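Protein F-93 (Sulfolobus virus 1, PDB 1TBX) probably acts as a homodimeric winged-helix transcription factor that recognises a palindromic or pseudo-palindromic DNA target. Local coordinates at residues 12-17 / 53-58; 34-39 / 86-91. All coordinates share one frame; numbering follows the deposited sequence.

Contact 1 of 2, residues 12-17 / 53-58; sequences IVLAYL and EGFVKE
Chi1 near 180° in Leu-14 (-160°) and Leu-17 (-176°) lays both side chains back beside their own carbonyl carbons, on the same side of the helix, and brings their terminal methyls to Val-56. In Val-56 it is CG1 that stands anti to the backbone N, at 166°, while CG2 lies beside that nitrogen. CG2 receives both leucines. Leu-14 CD1 is 3.8 Å from Val-56 CG2, the two side chains running past each other in opposite directions. Leu-17 CD2 lies 3.7 Å from Val-56 CG2 and 4.1 Å from Val-56 CG1, so it touches both branches of the valine. The same CD1 of Leu-14 also reaches Phe-55 CB at 4.2 Å, and here the side chains cross at about a right angle. In winged-helix terms, this joins the first helix, 9-17, to the start of the wing hairpin, strands 56-61 and 64-69. Gly-54, with positive phi, is the C-prime residue of a Schellman motif that ends helix 40-52, and the chain then turns into the strand. No hydrogen bond links the segments, and all four touching residues are buried. Leu-14 also packs on Phe-76 and Leu-80 of helix 71-94, and Val-56 on Leu-50. The Phe-55 ring meets Phe-6 of the second subunit edge-to-face.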
ATOM      1  N   ILE A  12       3.200  -3.502  -5.129  1.00 24.73           N
ATOM      2  CA  ILE A  12       3.861  -2.876  -6.273  1.00 23.51           C
ATOM      3  C   ILE A  12       3.770  -3.767  -7.523  1.00 26.17           C
ATOM      4  O   ILE A  12       3.327  -3.297  -8.590  1.00 24.36           O
ATOM      5  CB  ILE A  12       5.308  -2.552  -5.945  1.00 22.00           C
ATOM      6  CG1 ILE A  12       5.327  -1.611  -4.751  1.00 26.86           C
ATOM      7  CG2 ILE A  12       5.969  -1.876  -7.114  1.00 14.33           C
ATOM      8  CD1 ILE A  12       6.604  -1.638  -3.982  1.00 26.17           C
ATOM      9  N   VAL A  13       4.167  -5.036  -7.372  1.00 23.31           N
ATOM     10  CA  VAL A  13       4.243  -5.984  -8.453  1.00 18.14           C
ATOM     11  C   VAL A  13       2.861  -6.074  -9.058  1.00 24.11           C
ATOM     12  O   VAL A  13       2.693  -5.926 -10.252  1.00 30.17           O
ATOM     13  CB  VAL A  13       4.693  -7.334  -7.937  1.00 23.61           C
ATOM     14  CG1 VAL A  13       4.571  -8.377  -9.050  1.00 14.49           C
ATOM     15  CG2 VAL A  13       6.182  -7.253  -7.289  1.00  9.55           C
ATOM     16  N   LEU A  14       1.842  -6.213  -8.233  1.00 23.68           N
ATOM     17  CA  LEU A  14       0.487  -6.255  -8.758  1.00 24.74           C
ATOM     18  C   LEU A  14       0.102  -5.016  -9.610  1.00 27.91           C
ATOM     19  O   LEU A  14      -0.424  -5.139 -10.726  1.00 26.44           O
ATOM     20  CB  LEU A  14      -0.500  -6.462  -7.595  1.00 27.60           C
ATOM     21  CG  LEU A  14      -1.866  -6.993  -8.032  1.00 29.11           C
ATOM     22  CD1 LEU A  14      -1.646  -8.220  -8.894  1.00 23.89           C
ATOM     23  CD2 LEU A  14      -2.796  -7.274  -6.829  1.00 23.90           C
ATOM     24  N   ALA A  15       0.358  -3.827  -9.071  1.00 26.89           N
ATOM     25  CA  ALA A  15       0.047  -2.570  -9.742  1.00 25.17           C
ATOM     26  C   ALA A  15       0.742  -2.517 -11.082  1.00 27.88           C
ATOM     27  O   ALA A  15       0.143  -2.158 -12.081  1.00 34.09           O
ATOM     28  CB  ALA A  15       0.509  -1.416  -8.900  1.00 22.52           C
ATOM     29  N   TYR A  16       2.012  -2.900 -11.109  1.00 27.22           N
ATOM     30  CA  TYR A  16       2.793  -2.796 -12.331  1.00 25.41           C
ATOM     31  C   TYR A  16       2.346  -3.748 -13.430  1.00 26.16           C
ATOM     32  O   TYR A  16       2.528  -3.476 -14.631  1.00 27.09           O
ATOM     33  CB  TYR A  16       4.266  -2.956 -12.012  1.00 26.40           C
ATOM     34  CG  TYR A  16       4.812  -1.627 -11.602  1.00 33.71           C
ATOM     35  CD1 TYR A  16       4.499  -1.055 -10.346  1.00 33.18           C
ATOM     36  CD2 TYR A  16       5.585  -0.878 -12.503  1.00 36.01           C
ATOM     37  CE1 TYR A  16       4.996   0.228 -10.004  1.00 36.54           C
ATOM     38  CE2 TYR A  16       6.090   0.391 -12.173  1.00 31.09           C
ATOM     39  CZ  TYR A  16       5.802   0.936 -10.941  1.00 37.76           C
ATOM     40  OH  TYR A  16       6.317   2.187 -10.687  1.00 36.73           O
ATOM     41  N   LEU A  17       1.745  -4.858 -13.027  1.00 24.41           N
ATOM     42  CA  LEU A  17       1.293  -5.840 -13.993  1.00 24.43           C
ATOM     43  C   LEU A  17       0.088  -5.294 -14.783  1.00 29.61           C
ATOM     44  O   LEU A  17      -0.103  -5.610 -15.974  1.00 28.32           O
ATOM     45  CB  LEU A  17       0.930  -7.139 -13.284  1.00 23.46           C
ATOM     46  CG  LEU A  17       0.517  -8.312 -14.150  1.00 21.21           C
ATOM     47  CD1 LEU A  17       1.477  -8.420 -15.311  1.00 20.38           C
ATOM     48  CD2 LEU A  17       0.526  -9.562 -13.317  1.00 22.25           C
ATOM     49  N   GLU A  53      -2.359 -16.666  -3.955  1.00 27.70           N
ATOM     50  CA  GLU A  53      -3.594 -16.036  -3.508  1.00 25.08           C
ATOM     51  C   GLU A  53      -4.526 -15.657  -4.657  1.00 25.75           C
ATOM     52  O   GLU A  53      -5.525 -14.958  -4.453  1.00 26.63           O
ATOM     53  CB  GLU A  53      -3.310 -14.832  -2.628  1.00 24.55           C
ATOM     54  CG  GLU A  53      -2.599 -15.176  -1.333  1.00 31.63           C
ATOM     55  CD  GLU A  53      -3.313 -16.210  -0.479  1.00 33.07           C
ATOM     56  OE1 GLU A  53      -4.526 -16.061  -0.215  1.00 33.92           O
ATOM     57  OE2 GLU A  53      -2.635 -17.165  -0.051  1.00 34.15           O
ATOM     58  N   GLY A  54      -4.197 -16.113  -5.862  1.00 19.26           N
ATOM     59  CA  GLY A  54      -5.139 -16.090  -6.964  1.00 19.38           C
ATOM     60  C   GLY A  54      -5.392 -14.751  -7.634  1.00 23.80           C
ATOM     61  O   GLY A  54      -6.476 -14.550  -8.211  1.00 19.65           O
ATOM     62  N   PHE A  55      -4.396 -13.859  -7.553  1.00 21.09           N
ATOM     63  CA  PHE A  55      -4.413 -12.574  -8.228  1.00 17.72           C
ATOM     64  C   PHE A  55      -3.732 -12.592  -9.588  1.00 22.97           C
ATOM     65  O   PHE A  55      -4.077 -11.788 -10.446  1.00 23.58           O
ATOM     66  CB  PHE A  55      -3.687 -11.565  -7.400  1.00 12.95           C
ATOM     67  CG  PHE A  55      -4.328 -11.294  -6.084  1.00 18.35           C
ATOM     68  CD1 PHE A  55      -3.811 -11.841  -4.919  1.00 18.54           C
ATOM     69  CD2 PHE A  55      -5.427 -10.455  -5.990  1.00 22.19           C
ATOM     70  CE1 PHE A  55      -4.367 -11.569  -3.686  1.00 14.82           C
ATOM     71  CE2 PHE A  55      -5.997 -10.193  -4.747  1.00 23.36           C
ATOM     72  CZ  PHE A  55      -5.450 -10.754  -3.599  1.00 19.01           C
ATOM     73  N   VAL A  56      -2.777 -13.506  -9.788  1.00 24.19           N
ATOM     74  CA  VAL A  56      -1.926 -13.530 -10.984  1.00 19.64           C
ATOM     75  C   VAL A  56      -1.810 -14.953 -11.493  1.00 22.38           C
ATOM     76  O   VAL A  56      -1.834 -15.911 -10.703  1.00 21.00           O
ATOM     77  CB  VAL A  56      -0.512 -13.022 -10.627  1.00 19.57           C
ATOM     78  CG1 VAL A  56       0.516 -13.315 -11.703  1.00 17.13           C
ATOM     79  CG2 VAL A  56      -0.539 -11.526 -10.313  1.00 24.15           C
ATOM     80  N   LYS A  57      -1.684 -15.097 -12.808  1.00 21.28           N
ATOM     81  CA  LYS A  57      -1.410 -16.402 -13.400  1.00 24.81           C
ATOM     82  C   LYS A  57      -0.081 -16.350 -14.140  1.00 25.54           C
ATOM     83  O   LYS A  57       0.222 -15.365 -14.786  1.00 27.01           O
ATOM     84  CB  LYS A  57      -2.555 -16.855 -14.322  1.00 24.57           C
ATOM     85  CG  LYS A  57      -3.606 -17.742 -13.603  1.00 29.04           C
ATOM     86  CD  LYS A  57      -5.038 -17.706 -14.248  1.00 31.42           C
ATOM     87  CE  LYS A  57      -6.093 -18.547 -13.435  1.00 32.86           C
ATOM     88  NZ  LYS A  57      -6.977 -19.481 -14.250  1.00 34.30           N
ATOM     89  N   GLU A  58       0.731 -17.392 -14.020  1.00 26.62           N
ATOM     90  CA  GLU A  58       1.936 -17.445 -14.819  1.00 29.46           C
ATOM     91  C   GLU A  58       1.899 -18.588 -15.831  1.00 31.80           C
ATOM     92  O   GLU A  58       1.780 -19.748 -15.427  1.00 35.93           O
ATOM     93  CB  GLU A  58       3.162 -17.589 -13.932  1.00 31.13           C
ATOM     94  CG  GLU A  58       4.478 -17.637 -14.706  1.00 32.09           C
ATOM     95  CD  GLU A  58       5.656 -17.595 -13.776  1.00 36.51           C
ATOM     96  OE1 GLU A  58       6.544 -16.724 -13.965  1.00 40.53           O
ATOM     97  OE2 GLU A  58       5.661 -18.426 -12.834  1.00 32.47           O
TER

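Contact 2 of 2, residues 34-39 / 86-91; sequences AEFPMS and TYKQIK
Glu-35 and Phe-36 meet Lys-88 and Tyr-87 where the loop between helices 25-33 and 40-52 of the winged-helix fold faces the long C-terminal helix, 71-94. Helix 71-94 also packs against the second subunit, where the Tyr-87 ring meets Phe-76 of that subunit. Glu-35 comes first along the loop. Its chain bends at chi2 and crosses the Lys-88 side chain at about a right angle. The carboxylate touches the methylenes of the lysine: Glu-35 OE1 is 3.4 Å from Lys-88 CE and 3.6 Å from Lys-88 CD. The charged ends stay further apart, with Glu-35 OE1 4.3 Å from Lys-88 NZ. This is too long for a salt bridge, though the opposite charges probably attract weakly. The ammonium group has its salt bridge within its own helix, to Glu-85.

Phe-36 follows, and its ring is buried. The bond from CA to CB does not point at segment 86-91, but chi1 of -75°, with CG beside the backbone N and anti to the carbonyl carbon, swings the ring round to that helix. Lys-88 CE comes up obliquely to the ring, 3.9 Å from Phe-36 CE1. The ring also packs on Ile-84 of the same helix and on Tyr-16 of helix 9-17. Phe-36 CE2 and Tyr-87 CD2 meet edge against edge at 4.5 Å, a loose approach.

The loop ends at Ser-39, the N-cap of helix 40-52. On the other segment, one face of the Tyr-87 ring carries Lys-91 CG, 3.6 Å above its plane, and Lys-91 NZ donates a hydrogen bond of 3.1 Å to Tyr-87 OH.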
ATOM      1  N   ALA A  34      13.220  -0.683 -11.558  1.00 23.06           N
ATOM      2  CA  ALA A  34      13.533   0.644 -12.113  1.00 22.15           C
ATOM      3  C   ALA A  34      12.850   1.798 -11.370  1.00 26.81           C
ATOM      4  O   ALA A  34      13.270   2.935 -11.522  1.00 32.54           O
ATOM      5  CB  ALA A  34      13.144   0.698 -13.614  1.00 14.40           C
ATOM      6  N   GLU A  35      11.811   1.514 -10.580  1.00 25.30           N
ATOM      7  CA  GLU A  35      11.053   2.556  -9.890  1.00 28.39           C
ATOM      8  C   GLU A  35      10.983   2.361  -8.391  1.00 29.05           C
ATOM      9  O   GLU A  35      10.970   3.315  -7.646  1.00 33.58           O
ATOM     10  CB  GLU A  35       9.613   2.538 -10.371  1.00 29.11           C
ATOM     11  CG  GLU A  35       9.447   2.795 -11.845  1.00 34.29           C
ATOM     12  CD  GLU A  35       8.623   4.022 -12.131  1.00 31.97           C
ATOM     13  OE1 GLU A  35       8.375   4.818 -11.199  1.00 50.80           O
ATOM     14  OE2 GLU A  35       8.240   4.215 -13.290  1.00 34.62           O
ATOM     15  N   PHE A  36      10.868   1.112  -7.975  1.00 29.17           N
ATOM     16  CA  PHE A  36      10.791   0.728  -6.594  1.00 23.90           C
ATOM     17  C   PHE A  36      11.801  -0.381  -6.351  1.00 25.82           C
ATOM     18  O   PHE A  36      11.414  -1.554  -6.300  1.00 26.92           O
ATOM     19  CB  PHE A  36       9.407   0.175  -6.351  1.00 24.43           C
ATOM     20  CG  PHE A  36       8.374   1.217  -6.289  1.00 28.56           C
ATOM     21  CD1 PHE A  36       7.556   1.455  -7.384  1.00 26.12           C
ATOM     22  CD2 PHE A  36       8.221   1.995  -5.135  1.00 24.28           C
ATOM     23  CE1 PHE A  36       6.597   2.435  -7.332  1.00 23.02           C
ATOM     24  CE2 PHE A  36       7.275   2.979  -5.079  1.00 23.16           C
ATOM     25  CZ  PHE A  36       6.446   3.205  -6.187  1.00 23.67           C
ATOM     26  N   PRO A  37      13.085  -0.049  -6.201  1.00 27.30           N
ATOM     27  CA  PRO A  37      14.151  -1.093  -6.124  1.00 29.18           C
ATOM     28  C   PRO A  37      13.827  -2.230  -5.143  1.00 29.31           C
ATOM     29  O   PRO A  37      13.478  -1.990  -3.984  1.00 32.21           O
ATOM     30  CB  PRO A  37      15.365  -0.333  -5.611  1.00 20.15           C
ATOM     31  CG  PRO A  37      15.112   1.073  -6.080  1.00 26.47           C
ATOM     32  CD  PRO A  37      13.618   1.314  -6.046  1.00 20.30           C
HETATM   33  N   MSE A  38      13.859  -3.461  -5.625  1.00 29.51           N
HETATM   34  CA  MSE A  38      13.787  -4.582  -4.719  1.00 26.53           C
HETATM   35  C   MSE A  38      14.691  -5.678  -5.235  1.00 27.68           C
HETATM   36  O   MSE A  38      15.213  -5.610  -6.366  1.00 27.23           O
HETATM   37  CB  MSE A  38      12.354  -5.044  -4.517  1.00 21.05           C
HETATM   38  CG  MSE A  38      11.868  -6.064  -5.489  1.00 32.83           C
HETATM   39 SE   MSE A  38       9.948  -5.884  -5.843  1.00 41.69          SE
HETATM   40  CE  MSE A  38       9.171  -7.442  -5.101  1.00 47.90           C
ATOM     41  N   SER A  39      14.930  -6.682  -4.403  1.00 26.48           N
ATOM     42  CA  SER A  39      15.775  -7.758  -4.874  1.00 18.45           C
ATOM     43  C   SER A  39      14.896  -8.731  -5.651  1.00 23.72           C
ATOM     44  O   SER A  39      13.627  -8.647  -5.603  1.00 23.14           O
ATOM     45  CB  SER A  39      16.451  -8.428  -3.712  1.00 12.70           C
ATOM     46  OG  SER A  39      15.548  -9.158  -2.910  1.00 13.48           O
ATOM     47  N   THR A  86      -0.260   8.004  -6.998  1.00 21.45           N
ATOM     48  CA  THR A  86      -0.515   9.214  -6.266  1.00 20.36           C
ATOM     49  C   THR A  86       0.681   9.394  -5.360  1.00 20.56           C
ATOM     50  O   THR A  86       1.197  10.492  -5.219  1.00 20.72           O
ATOM     51  CB  THR A  86      -1.818   9.061  -5.435  1.00 25.13           C
ATOM     52  OG1 THR A  86      -2.929   8.865  -6.319  1.00 24.61           O
ATOM     53  CG2 THR A  86      -2.160  10.365  -4.649  1.00 15.05           C
ATOM     54  N   TYR A  87       1.120   8.291  -4.757  1.00 19.57           N
ATOM     55  CA  TYR A  87       2.353   8.293  -3.969  1.00 23.58           C
ATOM     56  C   TYR A  87       3.546   8.878  -4.718  1.00 25.58           C
ATOM     57  O   TYR A  87       4.152   9.838  -4.218  1.00 21.65           O
ATOM     58  CB  TYR A  87       2.756   6.897  -3.531  1.00 25.03           C
ATOM     59  CG  TYR A  87       3.923   6.906  -2.567  1.00 28.57           C
ATOM     60  CD1 TYR A  87       3.978   7.842  -1.535  1.00 30.69           C
ATOM     61  CD2 TYR A  87       4.974   5.989  -2.687  1.00 25.78           C
ATOM     62  CE1 TYR A  87       5.028   7.875  -0.647  1.00 30.12           C
ATOM     63  CE2 TYR A  87       6.036   6.018  -1.796  1.00 28.33           C
ATOM     64  CZ  TYR A  87       6.058   6.962  -0.780  1.00 30.31           C
ATOM     65  OH  TYR A  87       7.080   6.994   0.143  1.00 31.18           O
ATOM     66  N   LYS A  88       3.881   8.287  -5.884  1.00 20.06           N
ATOM     67  CA  LYS A  88       4.903   8.818  -6.766  1.00 21.18           C
ATOM     68  C   LYS A  88       4.767  10.310  -6.985  1.00 22.05           C
ATOM     69  O   LYS A  88       5.734  11.034  -6.825  1.00 24.42           O
ATOM     70  CB  LYS A  88       4.802   8.164  -8.101  1.00 26.86           C
ATOM     71  CG  LYS A  88       5.482   6.840  -8.270  1.00 29.23           C
ATOM     72  CD  LYS A  88       5.501   6.495  -9.787  1.00 36.27           C
ATOM     73  CE  LYS A  88       5.205   4.975  -9.999  1.00 50.39           C
ATOM     74  NZ  LYS A  88       4.060   4.521 -10.913  1.00 50.52           N
ATOM     75  N   GLN A  89       3.566  10.801  -7.303  1.00 25.42           N
ATOM     76  CA  GLN A  89       3.376  12.247  -7.534  1.00 23.50           C
ATOM     77  C   GLN A  89       3.512  13.072  -6.299  1.00 23.73           C
ATOM     78  O   GLN A  89       3.773  14.263  -6.383  1.00 27.21           O
ATOM     79  CB  GLN A  89       2.028  12.557  -8.191  1.00 23.15           C
ATOM     80  CG  GLN A  89       1.955  12.109  -9.618  1.00 32.74           C
ATOM     81  CD  GLN A  89       3.120  12.668 -10.481  1.00 36.51           C
ATOM     82  OE1 GLN A  89       3.316  13.900 -10.551  1.00 38.99           O
ATOM     83  NE2 GLN A  89       3.887  11.773 -11.103  1.00 23.93           N
ATOM     84  N   ILE A  90       3.274  12.463  -5.142  1.00 27.68           N
ATOM     85  CA  ILE A  90       3.389  13.179  -3.874  1.00 30.14           C
ATOM     86  C   ILE A  90       4.894  13.343  -3.561  1.00 29.72           C
ATOM     87  O   ILE A  90       5.364  14.454  -3.314  1.00 26.19           O
ATOM     88  CB  ILE A  90       2.569  12.437  -2.780  1.00 30.50           C
ATOM     89  CG1 ILE A  90       1.169  13.035  -2.675  1.00 27.89           C
ATOM     90  CG2 ILE A  90       3.265  12.474  -1.440  1.00 33.53           C
ATOM     91  CD1 ILE A  90       0.231  12.197  -1.846  1.00 33.10           C
ATOM     92  N   LYS A  91       5.635  12.235  -3.641  1.00 29.14           N
ATOM     93  CA  LYS A  91       7.090  12.266  -3.610  1.00 27.71           C
ATOM     94  C   LYS A  91       7.608  13.347  -4.595  1.00 28.68           C
ATOM     95  O   LYS A  91       8.091  14.384  -4.127  1.00 32.47           O
ATOM     96  CB  LYS A  91       7.712  10.856  -3.762  1.00 23.06           C
ATOM     97  CG  LYS A  91       7.252   9.866  -2.681  1.00 27.93           C
ATOM     98  CD  LYS A  91       8.136   9.855  -1.396  1.00 35.79           C
ATOM     99  CE  LYS A  91       7.503  10.502  -0.068  1.00 43.07           C
ATOM    100  NZ  LYS A  91       7.707   9.800   1.306  1.00 34.69           N
TER

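Overall arrangement
From the N terminus, the chain enters helix 9-17, which supplies the first half of contact 1. It then passes helix 25-33 and the loop 34-39, the first half of contact 2. Helix 40-52 follows, and contact 1 closes its loop at 53-58. After the wing hairpin, helix 71-94 closes contact 2 at 86-91. The segments alternate, so the two loops cross. The contact centres are about 17 Å apart. Tyr-16 of the first helix packs on Glu-35, Phe-36 and Lys-88 and so joins the two. Contact 1 ties the first helix to the wing, contact 2 the interhelical loop to the C-terminal helix. Both reach the second subunit.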